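Local coordinates for dihydrodipicolinate synthase family protein (Sinorhizobium meliloti, PDB 4DNH), which is of unknown function but folds as a TIM barrel and is probably related to the dihydrodipicolinate synthase family of enzymes, at residues A[91-96]-A[143-148]; A[122-125]-A[129-132]; A[137-142]-A[153-158]; A[159-164]-A[173-178]; A[188-193]-A[209-214]. All coordinates share one frame; numbering follows the deposited sequence.

Interaction 1: A[91-96]-A[143-148]; sequences LGWPEA and IEAIEA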
# COMPACT_ATOMS: atom_id res chain seq x y z
N LEU A 91 4.10 9.93 8.81
CA LEU A 91 5.15 10.33 7.89
C LEU A 91 4.83 11.69 7.29
O LEU A 91 4.01 11.79 6.40
CB LEU A 91 5.33 9.28 6.79
CG LEU A 91 6.56 9.49 5.90
CD1 LEU A 91 7.80 9.00 6.61
CD2 LEU A 91 6.44 8.79 4.55
N GLY A 92 5.47 12.75 7.79
CA GLY A 92 5.21 14.08 7.26
C GLY A 92 5.72 14.23 5.82
O GLY A 92 6.42 13.34 5.29
N TRP A 93 5.37 15.35 5.20
CA TRP A 93 5.84 15.66 3.87
C TRP A 93 7.36 15.73 3.78
O TRP A 93 7.93 15.14 2.88
CB TRP A 93 5.17 16.93 3.35
CG TRP A 93 5.79 17.51 2.10
CD1 TRP A 93 6.20 18.81 1.89
CD2 TRP A 93 6.07 16.81 0.82
NE1 TRP A 93 6.71 18.97 0.63
CE2 TRP A 93 6.66 17.82 -0.06
CE3 TRP A 93 5.91 15.51 0.35
CZ2 TRP A 93 7.06 17.52 -1.36
CZ3 TRP A 93 6.32 15.22 -0.95
CH2 TRP A 93 6.89 16.20 -1.79
N PRO A 94 8.03 16.42 4.73
CA PRO A 94 9.51 16.48 4.62
C PRO A 94 10.19 15.10 4.52
O PRO A 94 11.07 14.89 3.67
CB PRO A 94 9.92 17.19 5.92
CG PRO A 94 8.76 18.09 6.20
CD PRO A 94 7.54 17.28 5.83
N GLU A 95 9.77 14.18 5.38
CA GLU A 95 10.29 12.82 5.37
C GLU A 95 9.83 12.04 4.14
O GLU A 95 10.57 11.20 3.64
CB GLU A 95 9.84 12.10 6.64
CG GLU A 95 10.43 12.67 7.91
CD GLU A 95 9.74 13.94 8.40
OE1 GLU A 95 8.50 14.09 8.25
OE2 GLU A 95 10.46 14.79 8.95
N ALA A 96 8.61 12.32 3.67
CA ALA A 96 8.07 11.71 2.46
C ALA A 96 8.85 12.15 1.21
O ALA A 96 9.19 11.32 0.37
CB ALA A 96 6.59 12.02 2.31
N ILE A 143 4.17 18.09 -6.48
CA ILE A 143 4.34 17.59 -7.86
C ILE A 143 5.66 18.06 -8.47
O ILE A 143 6.39 17.26 -9.06
CB ILE A 143 3.13 17.96 -8.77
CG1 ILE A 143 1.95 17.04 -8.45
CG2 ILE A 143 3.49 17.88 -10.25
CD1 ILE A 143 0.61 17.60 -8.86
N GLU A 144 5.96 19.35 -8.32
CA GLU A 144 7.19 19.90 -8.88
C GLU A 144 8.42 19.32 -8.18
O GLU A 144 9.40 18.96 -8.83
CB GLU A 144 7.19 21.43 -8.84
CG GLU A 144 6.36 22.07 -9.95
CD GLU A 144 6.09 23.55 -9.74
OE1 GLU A 144 6.36 24.08 -8.63
OE2 GLU A 144 5.58 24.20 -10.69
N ALA A 145 8.34 19.21 -6.86
CA ALA A 145 9.39 18.57 -6.08
C ALA A 145 9.70 17.17 -6.60
O ALA A 145 10.87 16.84 -6.84
CB ALA A 145 9.02 18.53 -4.61
N ILE A 146 8.66 16.36 -6.83
CA ILE A 146 8.83 14.99 -7.31
C ILE A 146 9.39 14.92 -8.74
O ILE A 146 10.40 14.23 -9.00
CB ILE A 146 7.54 14.15 -7.16
CG1 ILE A 146 7.26 13.88 -5.68
CG2 ILE A 146 7.68 12.82 -7.88
CD1 ILE A 146 5.79 13.79 -5.34
N GLU A 147 8.75 15.63 -9.65
CA GLU A 147 9.21 15.70 -11.03
C GLU A 147 10.66 16.16 -11.14
O GLU A 147 11.39 15.68 -12.01
CB GLU A 147 8.29 16.60 -11.85
CG GLU A 147 6.95 15.93 -12.16
CD GLU A 147 5.97 16.82 -12.90
OE1 GLU A 147 6.15 18.06 -12.91
OE2 GLU A 147 5.01 16.27 -13.47
N ALA A 148 11.09 17.06 -10.26
CA ALA A 148 12.49 17.51 -10.26
C ALA A 148 13.48 16.37 -9.97
O ALA A 148 14.63 16.45 -10.34
CB ALA A 148 12.71 18.67 -9.30
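Trp93, in the first turn of helix 93-108, lies 11.0 Å (CA to CA) from Ala145, late in helix 132-148, a gap that no backbone hydrogen bond crosses and that the indole itself spans. CG of Trp93 stands anti to the backbone N (chi1 168°), and this rotation carries the six-membered ring out toward the second helix. There its rim does the touching: CZ2 comes to 3.9 Å from Ala145 CB, the methyl carbon lying at the ring edge and close to its plane. Ile146 adds a looser apolar contact, its CD1 approaching Trp93 CH2 obliquely at 4.4 Å. The alanine thus meets the edge of the indole at CZ2, while the end of the isoleucine side chain comes up to the neighbouring ring carbon. Gly92 is the N-cap of the tryptophan helix, and its carbonyl O accepts a hydrogen bond from Ala96 N, closing the first turn. Around the contact, His123 meets the Trp93 ring with the planes inclined by about 35°. Arg97 and Ile100, further along helix 93-108, continue the packing against Ala145 and Ile146, and Ile146 also rests on Cys117 and Ala119 of strand 115-119. This is the packing of two successive outer helices against each other on the outside of a TIM barrel, over the strand that links them.

Interaction 2: A[122-125]-A[129-132]; sequences DHLA and DVSI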
# COMPACT_ATOMS: atom_id res chain seq x y z
N ASP A 122 -0.59 16.89 1.91
CA ASP A 122 -0.35 16.60 3.34
C ASP A 122 0.47 17.62 4.16
O ASP A 122 0.50 17.53 5.39
CB ASP A 122 0.17 15.17 3.55
CG ASP A 122 1.28 14.79 2.58
OD1 ASP A 122 1.20 15.09 1.37
OD2 ASP A 122 2.25 14.15 3.03
N HIS A 123 1.11 18.60 3.51
CA HIS A 123 1.78 19.66 4.27
C HIS A 123 0.86 20.81 4.62
O HIS A 123 1.29 21.80 5.20
CB HIS A 123 3.02 20.15 3.54
CG HIS A 123 2.72 20.85 2.24
ND1 HIS A 123 2.44 20.17 1.11
CD2 HIS A 123 2.64 22.20 1.92
CE1 HIS A 123 2.21 21.04 0.12
NE2 HIS A 123 2.33 22.28 0.62
N LEU A 124 -0.42 20.68 4.26
CA LEU A 124 -1.40 21.74 4.45
C LEU A 124 -2.55 21.28 5.36
O LEU A 124 -3.28 20.35 5.03
CB LEU A 124 -1.95 22.19 3.10
CG LEU A 124 -3.02 23.28 3.07
CD1 LEU A 124 -2.51 24.56 3.71
CD2 LEU A 124 -3.47 23.53 1.64
N ALA A 125 -2.68 21.97 6.49
CA ALA A 125 -3.70 21.66 7.50
C ALA A 125 -5.08 22.03 6.97
O ALA A 125 -5.27 23.14 6.48
CB ALA A 125 -3.40 22.41 8.79
N ASP A 129 -10.66 28.39 6.47
CA ASP A 129 -10.43 29.44 5.47
C ASP A 129 -9.25 29.13 4.55
O ASP A 129 -8.62 30.03 3.98
CB ASP A 129 -10.28 30.82 6.14
CG ASP A 129 -9.43 30.77 7.40
OD1 ASP A 129 -8.56 29.88 7.51
OD2 ASP A 129 -9.63 31.64 8.29
N VAL A 130 -8.95 27.84 4.42
CA VAL A 130 -8.05 27.32 3.40
C VAL A 130 -8.79 27.38 2.07
O VAL A 130 -9.89 26.85 1.94
CB VAL A 130 -7.62 25.88 3.74
CG1 VAL A 130 -7.27 25.09 2.48
CG2 VAL A 130 -6.45 25.88 4.71
N SER A 131 -8.18 28.03 1.07
CA SER A 131 -8.84 28.27 -0.22
C SER A 131 -8.45 27.24 -1.28
O SER A 131 -7.47 26.51 -1.11
CB SER A 131 -8.56 29.70 -0.73
OG SER A 131 -7.19 29.88 -1.06
N ILE A 132 -9.22 27.18 -2.36
CA ILE A 132 -8.91 26.33 -3.52
C ILE A 132 -7.53 26.63 -4.11
O ILE A 132 -6.80 25.71 -4.49
CB ILE A 132 -10.02 26.42 -4.59
CG1 ILE A 132 -11.32 25.79 -4.06
CG2 ILE A 132 -9.61 25.74 -5.89
CD1 ILE A 132 -12.57 26.53 -4.50
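Leu124 and Ala125 meet Val130 across a surface loop, and the residues leading up to them are tied to Arg87 and to helix 132-148. Asp122 forms a salt bridge through OD2 with Arg87 NE, while its OD1 accepts a hydrogen bond from Gln142 NE2. The same amide nitrogen lies within hydrogen-bonding distance of His123 ND1, so one glutamine holds two consecutive residues of the loop. Leu124 then turns to the contact. With CG anti to the backbone N (chi1 179°), it extends its CD2 methyl to 4.2 Å from Val130 CG1, the two side chains reaching toward each other tip to tip. Both also rest on Ala160, so the pair forms a small apolar patch against helix 159-164. At Ala125 the backbone takes over, its carbonyl O lying 3.5 Å from Val130 CG2. Val130 thus uses both branches, one on a methyl and one on a carbonyl. Just beyond it Ser131 is the N-cap of helix 132-148: its side chain caps a backbone N of the first turn, and Asp134 OD2 accepts the Ser131 N-H, as in a capping box. The whole belongs to the loop between the third strand and third helix of the barrel, on the C-terminal side of the strands, where TIM-barrel enzymes generally carry their active sites.

Interaction 3: A[137-142]-A[153-158]; sequences AAYESQ and IILMAS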
# COMPACT_ATOMS: atom_id res chain seq x y z
N ALA A 137 -1.74 25.26 -5.01
CA ALA A 137 -0.36 25.57 -4.68
C ALA A 137 0.29 24.38 -3.95
O ALA A 137 1.42 23.99 -4.24
CB ALA A 137 -0.27 26.84 -3.84
N ALA A 138 -0.46 23.77 -3.04
CA ALA A 138 0.01 22.60 -2.31
C ALA A 138 0.33 21.43 -3.25
O ALA A 138 1.44 20.88 -3.19
CB ALA A 138 -1.01 22.20 -1.26
N TYR A 139 -0.61 21.07 -4.12
CA TYR A 139 -0.38 20.03 -5.13
C TYR A 139 0.82 20.31 -6.03
O TYR A 139 1.71 19.47 -6.18
CB TYR A 139 -1.60 19.85 -6.03
CG TYR A 139 -2.61 18.84 -5.55
CD1 TYR A 139 -2.27 17.50 -5.41
CD2 TYR A 139 -3.90 19.23 -5.23
CE1 TYR A 139 -3.19 16.57 -4.95
CE2 TYR A 139 -4.84 18.31 -4.78
CZ TYR A 139 -4.49 16.99 -4.64
OH TYR A 139 -5.44 16.10 -4.19
N GLU A 140 0.86 21.50 -6.63
CA GLU A 140 1.95 21.79 -7.54
C GLU A 140 3.31 21.82 -6.84
O GLU A 140 4.33 21.42 -7.43
CB GLU A 140 1.68 23.05 -8.40
CG GLU A 140 1.67 24.39 -7.68
CD GLU A 140 1.25 25.53 -8.62
OE1 GLU A 140 2.14 26.29 -9.06
OE2 GLU A 140 0.04 25.65 -8.92
N SER A 141 3.32 22.24 -5.57
CA SER A 141 4.55 22.28 -4.80
C SER A 141 5.16 20.87 -4.71
O SER A 141 6.34 20.68 -5.04
CB SER A 141 4.27 22.85 -3.40
OG SER A 141 5.46 22.97 -2.64
N GLN A 142 4.35 19.90 -4.31
CA GLN A 142 4.80 18.52 -4.17
C GLN A 142 5.07 17.87 -5.53
O GLN A 142 6.07 17.17 -5.69
CB GLN A 142 3.80 17.66 -3.40
CG GLN A 142 3.44 18.16 -2.01
CD GLN A 142 2.94 17.05 -1.11
OE1 GLN A 142 2.82 15.89 -1.52
NE2 GLN A 142 2.64 17.39 0.14
N ILE A 153 4.21 10.31 -10.86
CA ILE A 153 3.37 10.68 -9.74
C ILE A 153 2.19 9.74 -9.53
O ILE A 153 1.59 9.27 -10.49
CB ILE A 153 2.81 12.11 -9.94
CG1 ILE A 153 3.89 13.16 -9.66
CG2 ILE A 153 1.58 12.38 -9.06
CD1 ILE A 153 4.59 13.63 -10.90
N ILE A 154 1.89 9.47 -8.26
CA ILE A 154 0.62 8.90 -7.86
C ILE A 154 -0.09 10.04 -7.17
O ILE A 154 0.38 10.53 -6.14
CB ILE A 154 0.77 7.76 -6.84
CG1 ILE A 154 1.46 6.56 -7.48
CG2 ILE A 154 -0.60 7.34 -6.32
CD1 ILE A 154 1.97 5.55 -6.49
N LEU A 155 -1.19 10.49 -7.74
CA LEU A 155 -1.83 11.70 -7.26
C LEU A 155 -2.77 11.37 -6.10
O LEU A 155 -3.83 10.77 -6.29
CB LEU A 155 -2.55 12.41 -8.39
CG LEU A 155 -3.07 13.81 -8.10
CD1 LEU A 155 -1.92 14.73 -7.74
CD2 LEU A 155 -3.83 14.34 -9.30
N MSE A 156 -2.36 11.76 -4.90
CA MSE A 156 -3.06 11.38 -3.68
C MSE A 156 -4.24 12.28 -3.43
O MSE A 156 -4.29 13.43 -3.91
CB MSE A 156 -2.06 11.41 -2.53
CG MSE A 156 -1.15 10.18 -2.65
SE MSE A 156 0.20 10.23 -1.22
CE MSE A 156 -0.73 9.10 0.12
N ALA A 157 -5.22 11.76 -2.68
CA ALA A 157 -6.38 12.53 -2.28
C ALA A 157 -5.94 13.54 -1.23
O ALA A 157 -4.93 13.33 -0.56
CB ALA A 157 -7.46 11.62 -1.73
N SER A 158 -6.68 14.63 -1.11
CA SER A 158 -6.26 15.77 -0.32
C SER A 158 -7.21 16.06 0.86
O SER A 158 -8.42 16.26 0.68
CB SER A 158 -6.10 16.99 -1.24
OG SER A 158 -6.24 18.23 -0.58
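Tyr139 reaches from helix 132-148 to Leu155 at the end of the next strand and to Met156 and Ser158 in the loop that follows, a contact inside the beta-alpha-beta crossover made by strand 115-119, this helix and strand 153-155 of the TIM barrel. The phenol and the Leu155 side chain cross at about a right angle, with Leu155 CD1 3.6 Å from Tyr139 CE1 and equally near CD1 of the same ring. A first torsion of -170° swings the leucine branch round to the tyrosine. The hydroxyl end goes further, past the last strand residue. Tyr139 OH donates a hydrogen bond of 2.9 Å to Met156 O, which lies at the edge of the ring and in its plane. The donor is likewise in the carbonyl plane, and the C=O...O angle is a fairly open 154°. Apolar contact along one side of the phenol and a polar bond at its end together fix the ring, and satisfy a carbonyl of the chain leaving the strand. A phenylalanine here would probably keep the Leu155 packing but leave Met156 O without this donor, and so loosen the loop after the strand. Tyr175 and Val178 of helix 168-181 also pack against both Tyr139 and Leu155. One turn beyond Tyr139 on helix 132-148, Gln142 OE1 accepts a hydrogen bond from Gly120 N, joining the helix to the end of strand 115-119. On the other side of the hydroxyl from Leu155, Ser158 CB lies 3.2 Å from Tyr139 OH, and Ser158 OG turns to cap Leu161 N.

Interaction 4: A[159-164]-A[173-178]; sequences RALAAA and RVYDRV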
# COMPACT_ATOMS: atom_id res chain seq x y z
N ARG A 159 -6.63 16.05 2.07
CA ARG A 159 -7.33 16.32 3.33
C ARG A 159 -7.99 17.71 3.28
O ARG A 159 -9.16 17.85 3.60
CB ARG A 159 -6.30 16.25 4.48
CG ARG A 159 -6.50 15.28 5.65
CD ARG A 159 -6.46 13.82 5.20
NE ARG A 159 -5.56 12.84 5.87
CZ ARG A 159 -4.72 13.01 6.90
NH1 ARG A 159 -4.01 11.95 7.29
NH2 ARG A 159 -4.58 14.17 7.54
N ALA A 160 -7.25 18.73 2.84
CA ALA A 160 -7.73 20.13 2.85
C ALA A 160 -8.88 20.36 1.87
O ALA A 160 -9.77 21.18 2.12
CB ALA A 160 -6.58 21.09 2.55
N LEU A 161 -8.83 19.65 0.74
CA LEU A 161 -9.87 19.71 -0.27
C LEU A 161 -11.17 19.03 0.19
O LEU A 161 -12.26 19.60 0.00
CB LEU A 161 -9.37 19.13 -1.60
CG LEU A 161 -10.31 19.13 -2.81
CD1 LEU A 161 -10.67 20.54 -3.30
CD2 LEU A 161 -9.72 18.31 -3.94
N ALA A 162 -11.06 17.86 0.84
CA ALA A 162 -12.24 17.19 1.42
C ALA A 162 -13.02 18.06 2.43
O ALA A 162 -14.22 17.87 2.61
CB ALA A 162 -11.86 15.85 2.05
N ALA A 163 -12.32 19.00 3.07
CA ALA A 163 -12.90 19.94 4.03
C ALA A 163 -13.28 21.28 3.42
O ALA A 163 -14.13 21.99 3.95
CB ALA A 163 -11.93 20.16 5.19
N ALA A 164 -12.67 21.66 2.30
CA ALA A 164 -12.99 22.95 1.68
C ALA A 164 -14.04 22.84 0.57
O ALA A 164 -14.81 23.78 0.35
CB ALA A 164 -11.73 23.63 1.17
N ARG A 173 -12.52 21.33 -10.84
CA ARG A 173 -11.60 22.45 -11.08
C ARG A 173 -10.17 22.16 -10.63
O ARG A 173 -9.21 22.47 -11.35
CB ARG A 173 -12.10 23.73 -10.42
CG ARG A 173 -13.15 24.48 -11.24
CD ARG A 173 -13.96 25.41 -10.35
NE ARG A 173 -15.38 25.42 -10.71
CZ ARG A 173 -16.37 25.80 -9.91
NH1 ARG A 173 -17.63 25.77 -10.34
NH2 ARG A 173 -16.12 26.20 -8.67
N VAL A 174 -10.03 21.59 -9.43
CA VAL A 174 -8.72 21.27 -8.87
C VAL A 174 -8.01 20.25 -9.74
O VAL A 174 -6.90 20.51 -10.22
CB VAL A 174 -8.83 20.83 -7.39
CG1 VAL A 174 -7.56 20.13 -6.93
CG2 VAL A 174 -9.11 22.04 -6.50
N TYR A 175 -8.64 19.10 -9.97
CA TYR A 175 -8.06 18.08 -10.84
C TYR A 175 -7.92 18.53 -12.31
O TYR A 175 -7.15 17.95 -13.07
CB TYR A 175 -8.84 16.77 -10.71
CG TYR A 175 -8.55 16.04 -9.41
CD1 TYR A 175 -9.19 16.42 -8.23
CD2 TYR A 175 -7.65 14.98 -9.36
CE1 TYR A 175 -8.93 15.76 -7.05
CE2 TYR A 175 -7.38 14.32 -8.18
CZ TYR A 175 -8.03 14.71 -7.02
OH TYR A 175 -7.77 14.05 -5.83
N ASP A 176 -8.66 19.56 -12.70
CA ASP A 176 -8.52 20.14 -14.03
C ASP A 176 -7.19 20.90 -14.14
O ASP A 176 -6.44 20.71 -15.10
CB ASP A 176 -9.73 21.01 -14.39
CG ASP A 176 -9.54 21.80 -15.69
OD1 ASP A 176 -9.13 21.22 -16.73
OD2 ASP A 176 -9.82 23.02 -15.66
N ARG A 177 -6.87 21.74 -13.15
CA ARG A 177 -5.60 22.46 -13.19
C ARG A 177 -4.42 21.52 -12.95
O ARG A 177 -3.48 21.49 -13.73
CB ARG A 177 -5.57 23.66 -12.23
CG ARG A 177 -4.46 24.66 -12.58
CD ARG A 177 -4.83 26.10 -12.24
NE ARG A 177 -5.98 26.56 -13.01
CZ ARG A 177 -6.68 27.67 -12.75
NH1 ARG A 177 -6.35 28.45 -11.72
NH2 ARG A 177 -7.71 28.01 -13.52
N VAL A 178 -4.50 20.74 -11.88
CA VAL A 178 -3.46 19.79 -11.54
C VAL A 178 -3.08 18.90 -12.73
O VAL A 178 -1.91 18.86 -13.13
CB VAL A 178 -3.83 18.94 -10.29
CG1 VAL A 178 -2.83 17.81 -10.08
CG2 VAL A 178 -3.89 19.81 -9.04
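Tyr175 OH is hydrogen-bonded to the hydroxyl of Tyr202, a loop residue, and this bond holds the far end of a ring whose flank meets Leu161. CG of Tyr175 lies beside the backbone N and anti to the carbonyl carbon (chi1 -74°), swinging the phenol off helix 168-181 and over toward helix 159-164. There Leu161 CD2 approaches Tyr175 CE1 at 4.1 Å, the two side chains meeting at a slant. Against Val174 the leucine comes more directly, tip to tip, and the branches pair off: Leu161 CD1 lies 3.9 Å from Val174 CG2, and Leu161 CD2 4.1 Å from Val174 CG1. One leucine methyl therefore touches both the valine and the tyrosine, while the other serves the valine alone in this contact. No hydrogen bond joins the two segments, so they are held together by buried apolar packing, with Leu161 and Val174 CA atoms 8.8 Å apart. The short helix 159-164 thus lies against helix 168-181, to which the chain turns next. Tyr171 of that longer helix touches Leu161 as well, and the ring of Trp203 meets Tyr175. Val174 packs on Ile132 and Val178 on Leu136, both of the preceding helix 132-148, while strand 153-155 lies beneath helix 168-181.

Interaction 5: A[188-193]-A[209-214]; sequences IHWLGE and MAAMKT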
# COMPACT_ATOMS: atom_id res chain seq x y z
N ILE A 188 -4.26 8.14 -10.29
CA ILE A 188 -5.12 8.82 -9.34
C ILE A 188 -5.50 7.88 -8.22
O ILE A 188 -5.86 6.72 -8.44
CB ILE A 188 -6.39 9.37 -10.02
CG1 ILE A 188 -6.03 10.54 -10.94
CG2 ILE A 188 -7.42 9.79 -8.98
CD1 ILE A 188 -7.21 11.19 -11.62
N HIS A 189 -5.42 8.38 -7.00
CA HIS A 189 -5.73 7.57 -5.86
C HIS A 189 -6.98 8.02 -5.15
O HIS A 189 -7.08 9.14 -4.65
CB HIS A 189 -4.53 7.53 -4.94
CG HIS A 189 -4.68 6.58 -3.79
ND1 HIS A 189 -3.94 6.67 -2.68
CD2 HIS A 189 -5.54 5.49 -3.61
CE1 HIS A 189 -4.29 5.70 -1.82
NE2 HIS A 189 -5.27 4.98 -2.40
N TRP A 190 -7.97 7.12 -5.14
CA TRP A 190 -9.18 7.26 -4.35
C TRP A 190 -9.04 6.43 -3.10
O TRP A 190 -9.26 5.21 -3.12
CB TRP A 190 -10.38 6.84 -5.17
CG TRP A 190 -11.69 7.15 -4.50
CD1 TRP A 190 -11.89 7.69 -3.23
CD2 TRP A 190 -13.03 6.89 -5.03
NE1 TRP A 190 -13.23 7.79 -2.96
CE2 TRP A 190 -13.97 7.34 -3.99
CE3 TRP A 190 -13.54 6.37 -6.21
CZ2 TRP A 190 -15.35 7.25 -4.16
CZ3 TRP A 190 -14.93 6.30 -6.37
CH2 TRP A 190 -15.81 6.72 -5.37
N LEU A 191 -8.66 7.08 -2.01
CA LEU A 191 -8.43 6.46 -0.71
C LEU A 191 -9.70 6.56 0.15
O LEU A 191 -10.16 7.67 0.42
CB LEU A 191 -7.27 7.19 -0.02
CG LEU A 191 -6.61 6.73 1.30
CD1 LEU A 191 -6.08 5.31 1.21
CD2 LEU A 191 -5.48 7.69 1.66
N GLY A 192 -10.26 5.43 0.57
CA GLY A 192 -11.49 5.41 1.38
C GLY A 192 -11.33 5.86 2.84
O GLY A 192 -10.21 5.91 3.36
N GLU A 193 -12.45 6.18 3.48
CA GLU A 193 -12.47 6.73 4.85
C GLU A 193 -12.02 5.78 5.96
O GLU A 193 -11.70 6.21 7.07
CB GLU A 193 -13.82 7.38 5.22
CG GLU A 193 -15.08 6.66 4.75
CD GLU A 193 -15.54 7.13 3.38
OE1 GLU A 193 -15.40 6.35 2.41
OE2 GLU A 193 -16.02 8.28 3.26
N MSE A 209 -21.36 5.72 -4.91
CA MSE A 209 -21.85 5.48 -6.27
C MSE A 209 -21.99 6.77 -7.04
O MSE A 209 -21.90 6.78 -8.27
CB MSE A 209 -23.20 4.76 -6.26
CG MSE A 209 -23.10 3.27 -5.90
SE MSE A 209 -21.72 2.30 -6.94
CE MSE A 209 -22.61 2.31 -8.70
N ALA A 210 -22.23 7.85 -6.32
CA ALA A 210 -22.41 9.16 -6.94
C ALA A 210 -21.07 9.87 -7.05
O ALA A 210 -20.82 10.58 -8.02
CB ALA A 210 -23.42 9.98 -6.15
N ALA A 211 -20.21 9.69 -6.06
CA ALA A 211 -18.83 10.16 -6.11
C ALA A 211 -18.06 9.53 -7.30
O ALA A 211 -17.26 10.20 -7.95
CB ALA A 211 -18.13 9.88 -4.80
N MSE A 212 -18.34 8.25 -7.57
CA MSE A 212 -17.80 7.55 -8.73
C MSE A 212 -18.02 8.31 -10.01
O MSE A 212 -17.10 8.45 -10.82
CB MSE A 212 -18.47 6.19 -8.82
CG MSE A 212 -17.47 5.13 -9.23
SE MSE A 212 -18.36 3.48 -9.84
CE MSE A 212 -19.60 4.23 -11.18
N LYS A 213 -19.24 8.82 -10.21
CA LYS A 213 -19.62 9.61 -11.39
C LYS A 213 -18.68 10.80 -11.64
O LYS A 213 -18.21 11.01 -12.75
CB LYS A 213 -21.07 10.11 -11.24
CG LYS A 213 -21.74 10.62 -12.51
CD LYS A 213 -22.90 11.55 -12.16
CE LYS A 213 -24.22 11.10 -12.77
NZ LYS A 213 -24.29 11.19 -14.25
N THR A 214 -18.42 11.57 -10.58
CA THR A 214 -17.54 12.72 -10.64
C THR A 214 -16.12 12.28 -10.97
O THR A 214 -15.42 12.94 -11.73
CB THR A 214 -17.51 13.47 -9.30
OG1 THR A 214 -18.83 13.56 -8.76
CG2 THR A 214 -16.95 14.88 -9.46
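Apolar packing carries this contact, with Trp190 of strand 186-191 set against Ala211 and Met212 of helix 208-221. The first torsion of Trp190 (-171°) extends the indole away from its backbone N, outward from the strand, until its six-membered ring meets the helix. Ala211 CB sits 3.9 Å from Trp190 CZ2, approaching the ring obliquely. Met212, a selenomethionine, lies across the indole at about a right angle and touches it near the root of its side chain, Met212 CG being 4.0 Å from Trp190 CZ3. Beyond CG the side chain bends at chi3 and leads away, so the selenium end contributes little here. The indole also meets the helix backbone itself: Trp190 CH2 comes to 3.7 Å from Met212 N, again from an oblique direction. The two segments belong to the beta-alpha-beta unit of strand 186-191, helix 208-221 and strand 226-232 in the TIM barrel, and Trp190 fills the layer between barrel wall and outer helix. An alanine in its place would probably open a gap between strand and helix, leaving Ala211 and Met212 without their partner. Aromatic contact comes from Trp203, whose ring meets that of Trp190 edge-to-face. Among the polar interactions, backbone hydrogen bonds tie Trp190 to Lys230 and Ser232 of the neighbouring strand, fixing the backbone from which the indole projects. Past the strand end, Glu193 OE1 is hydrogen-bonded to His208 NE2 at the start of the helix.

From the N terminus, interaction 1 opens at helix 93-108 and closes at residues 143-148, bringing together two successive outer helices. Interaction 2 falls wholly within that span, closing a short loop before helix 132-148. Interaction 3 starts on the same helix and crosses interaction 1, since its first segment precedes residues 143-148 and its second follows them; it ties helix 132-148 to strand 153-155. Interactions 4 and 5 follow in series. Interaction 4 packs helix 159-164 on helix 168-181, touching interactions 2 and 3. Interaction 5 joins strand 186-191 to helix 208-221, and meets interaction 3 through the bond of Leu155 O with His189 N.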